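Local coordinates for protein possible flavin reductase (Haemophilus somnus 129PT, PDB 2R0X) that probably binds FMN and reduces flavins at the expense of NADPH, as expected of a split-barrel flavin reductase, at residues S81-S86 and E91-N96. Sequence-based numbering, arbitrary orientation. Where two conformers were deposited one is given.
Sequences SNIFAS and EERFSN. With SO4 (sulfate ion), chain H.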
ATOM      1  N   SER A  81       1.013  -2.880 -17.698  1.00  7.51           N
ATOM      2  CA  SER A  81       1.212  -3.536 -16.424  1.00  7.33           C
ATOM      3  C   SER A  81       1.777  -4.945 -16.615  1.00  6.73           C
ATOM      4  O   SER A  81       2.785  -5.345 -15.997  1.00  6.96           O
ATOM      5  CB  SER A  81      -0.118  -3.619 -15.683  1.00  7.57           C
ATOM      6  OG  SER A  81       0.015  -4.357 -14.495  1.00  9.10           O
ATOM      7  N   ASN A  82       1.144  -5.740 -17.474  1.00  7.43           N
ATOM      8  CA  ASN A  82       1.637  -7.080 -17.730  1.00  7.94           C
ATOM      9  C   ASN A  82       3.034  -7.066 -18.321  1.00  6.86           C
ATOM     10  O   ASN A  82       3.878  -7.882 -17.934  1.00  7.18           O
ATOM     11  CB  ASN A  82       0.665  -7.827 -18.669  1.00  8.30           C
ATOM     12  CG  ASN A  82      -0.643  -8.194 -17.998  1.00 10.33           C
ATOM     13  OD1 ASN A  82      -0.792  -8.081 -16.777  1.00 11.66           O
ATOM     14  ND2 ASN A  82      -1.596  -8.678 -18.798  1.00 13.05           N
ATOM     15  N   ILE A  83       3.307  -6.189 -19.261  1.00  7.07           N
ATOM     16  CA  ILE A  83       4.608  -6.131 -19.882  1.00  7.87           C
ATOM     17  C   ILE A  83       5.724  -5.852 -18.865  1.00  7.19           C
ATOM     18  O   ILE A  83       6.791  -6.476 -18.910  1.00  7.73           O
ATOM     19  CB  ILE A  83       4.572  -5.049 -20.994  1.00  7.82           C
ATOM     20  CG1 ILE A  83       3.802  -5.591 -22.206  1.00  8.52           C
ATOM     21  CG2 ILE A  83       5.983  -4.522 -21.349  1.00  8.70           C
ATOM     22  CD1 ILE A  83       3.342  -4.478 -23.141  1.00 10.47           C
ATOM     23  N   PHE A  84       5.467  -4.936 -17.948  1.00  6.49           N
ATOM     24  CA  PHE A  84       6.450  -4.598 -16.928  1.00  6.49           C
ATOM     25  C   PHE A  84       6.516  -5.564 -15.730  1.00  7.18           C
ATOM     26  O   PHE A  84       7.333  -5.413 -14.849  1.00  7.65           O
ATOM     27  CB  PHE A  84       6.273  -3.145 -16.480  1.00  6.76           C
ATOM     28  CG  PHE A  84       7.009  -2.160 -17.351  1.00  6.41           C
ATOM     29  CD1 PHE A  84       6.434  -1.635 -18.489  1.00  7.11           C
ATOM     30  CD2 PHE A  84       8.279  -1.730 -16.956  1.00  7.43           C
ATOM     31  CE1 PHE A  84       7.170  -0.734 -19.271  1.00  7.63           C
ATOM     32  CE2 PHE A  84       8.957  -0.829 -17.734  1.00  7.79           C
ATOM     33  CZ  PHE A  84       8.374  -0.317 -18.887  1.00  8.03           C
ATOM     34  N   ALA A  85       5.695  -6.604 -15.777  1.00  7.74           N
ATOM     35  CA  ALA A  85       5.749  -7.725 -14.826  1.00  9.00           C
ATOM     36  C   ALA A  85       6.351  -8.974 -15.416  1.00  9.86           C
ATOM     37  O   ALA A  85       6.360 -10.006 -14.747  1.00 12.48           O
ATOM     38  CB  ALA A  85       4.316  -8.038 -14.343  1.00  9.49           C
ATOM     39  N   SER A  86       6.786  -8.938 -16.661  0.50  8.65           N
ATOM     40  CA  SER A  86       7.180 -10.136 -17.394  0.50  9.45           C
ATOM     41  C   SER A  86       8.636 -10.065 -17.888  0.50  9.45           C
ATOM     42  O   SER A  86       9.155  -8.999 -18.134  0.50  8.38           O
ATOM     43  CB  SER A  86       6.243 -10.296 -18.598  0.50  9.89           C
ATOM     44  OG  SER A  86       4.870 -10.383 -18.242  0.70 12.20           O
ATOM     45  N   GLU A  91      14.461  -2.764 -23.137  1.00 11.87           N
ATOM     46  CA  GLU A  91      14.200  -2.108 -24.391  1.00 13.37           C
ATOM     47  C   GLU A  91      12.831  -2.440 -24.944  1.00 11.74           C
ATOM     48  O   GLU A  91      12.095  -1.560 -25.397  1.00 12.41           O
ATOM     49  CB  GLU A  91      15.294  -2.458 -25.386  1.00 16.18           C
ATOM     50  CG  GLU A  91      15.241  -1.625 -26.633  1.00 18.01           C
ATOM     51  N   GLU A  92      12.472  -3.706 -24.908  1.00 11.77           N
ATOM     52  CA  GLU A  92      11.155  -4.122 -25.358  1.00 12.65           C
ATOM     53  C   GLU A  92      10.081  -3.507 -24.464  1.00 10.25           C
ATOM     54  O   GLU A  92       9.121  -2.942 -24.956  1.00 10.67           O
ATOM     55  CB  GLU A  92      11.001  -5.633 -25.438  1.00 15.67           C
ATOM     56  CG  GLU A  92       9.521  -6.089 -25.693  1.00 18.69           C
ATOM     57  CD  GLU A  92       8.825  -5.505 -26.958  1.00 21.04           C
ATOM     58  OE1 GLU A  92       9.560  -5.297 -27.940  1.00 20.64           O
ATOM     59  OE2 GLU A  92       7.549  -5.276 -26.961  1.00 23.03           O
ATOM     60  N   ARG A  93      10.256  -3.586 -23.143  1.00  9.47           N
ATOM     61  CA  ARG A  93       9.253  -3.031 -22.237  1.00  9.40           C
ATOM     62  C   ARG A  93       8.989  -1.548 -22.568  1.00  8.27           C
ATOM     63  O   ARG A  93       7.856  -1.127 -22.747  1.00  9.35           O
ATOM     64  CB  ARG A  93       9.666  -3.168 -20.783  1.00  8.51           C
ATOM     65  CG  ARG A  93       9.648  -4.555 -20.213  1.00  9.16           C
ATOM     66  CD  ARG A  93      10.114  -4.522 -18.752  1.00  9.06           C
ATOM     67  NE  ARG A  93       9.851  -5.753 -18.037  1.00 10.14           N
ATOM     68  CZ  ARG A  93      10.252  -5.949 -16.791  1.00 10.36           C
ATOM     69  NH1 ARG A  93      10.984  -5.056 -16.178  1.00 11.67           N
ATOM     70  NH2 ARG A  93       9.947  -7.061 -16.177  1.00 11.52           N
ATOM     71  N   PHE A  94      10.042  -0.747 -22.575  1.00  8.73           N
ATOM     72  CA  PHE A  94       9.876   0.711 -22.693  1.00  9.79           C
ATOM     73  C   PHE A  94       9.308   1.083 -24.058  1.00 11.26           C
ATOM     74  O   PHE A  94       8.606   2.105 -24.191  1.00 10.92           O
ATOM     75  CB  PHE A  94      11.173   1.481 -22.359  1.00  9.54           C
ATOM     76  CG  PHE A  94      11.397   1.614 -20.859  1.00  8.33           C
ATOM     77  CD1 PHE A  94      11.969   0.592 -20.116  1.00  8.80           C
ATOM     78  CD2 PHE A  94      10.892   2.686 -20.194  1.00  7.85           C
ATOM     79  CE1 PHE A  94      12.078   0.682 -18.751  1.00  8.33           C
ATOM     80  CE2 PHE A  94      10.984   2.790 -18.846  1.00  8.13           C
ATOM     81  CZ  PHE A  94      11.625   1.799 -18.135  1.00  8.55           C
ATOM     82  N   SER A  95       9.583   0.269 -25.091  1.00 10.67           N
ATOM     83  CA  SER A  95       9.063   0.554 -26.432  1.00 10.67           C
ATOM     84  C   SER A  95       7.535   0.626 -26.520  1.00 11.58           C
ATOM     85  O   SER A  95       7.006   1.142 -27.490  1.00 12.45           O
ATOM     86  CB  SER A  95       9.601  -0.457 -27.440  1.00 11.86           C
ATOM     87  OG  SER A  95       8.853  -1.655 -27.390  1.00 12.50           O
ATOM     88  N   ASN A  96       6.838   0.127 -25.508  1.00 10.64           N
ATOM     89  CA  ASN A  96       5.395   0.009 -25.509  1.00 12.11           C
ATOM     90  C   ASN A  96       4.637   1.215 -24.972  1.00 10.68           C
ATOM     91  O   ASN A  96       3.419   1.156 -24.805  1.00 13.92           O
ATOM     92  CB  ASN A  96       4.979  -1.252 -24.737  1.00 11.77           C
ATOM     93  CG  ASN A  96       5.184  -2.464 -25.533  1.00 13.93           C
ATOM     94  OD1 ASN A  96       4.373  -2.775 -26.383  1.00 16.80           O
ATOM     95  ND2 ASN A  96       6.278  -3.182 -25.263  1.00 14.00           N
TER
HETATM   96  S   SO4 H 164      12.507  -7.043 -13.384  0.70 10.21           S
HETATM   97  O1  SO4 H 164      13.549  -6.390 -14.172  0.70 13.12           O
HETATM   98  O2  SO4 H 164      12.917  -7.215 -12.047  0.70 12.68           O
HETATM   99  O3  SO4 H 164      12.285  -8.270 -14.116  0.70 15.83           O
HETATM  100  O4  SO4 H 164      11.269  -6.264 -13.482  0.70 13.88           O
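Arg93 and Phe84 show how one arginine can serve both an aromatic core and an anion. Its CB sits over one face of the Phe84 ring, 3.8 Å from the ring centroid in a CH-pi contact, while the rim of that ring, through CE2 and CZ, meets the face of Phe94 in a T-shaped stack with planes at 86°. This is the tight part, buried where helices 78-84 and 90-94 pack beside strands 17-25 and 30-43. From there the arginine runs extended from CG to NE, carrying its guanidinium to the backbone carbonyls of Ile83 and Ser86. Arg93 NH2 donates to Ser86 O (2.9 Å, 151°), and NE adds weak bonds to both carbonyls. At the guanidinium edge, Arg93 NH1 (3.0 Å) and Arg93 NH2 both donate to sulfate O4; Arg57 NE and Ala58 N also bind the anion. Nearer the solvent the contact is looser: Ile83 CD1 merely touches Asn96 CG (3.6 Å), and the exposed amide of Asn96 turns to Glu92 OE2 (3.0 Å from Asn96 ND2). Ser86 O thus steadies a guanidinium that, with Arg57, offers a site able to take an anion, here a sulfate probably from the crystallisation liquor.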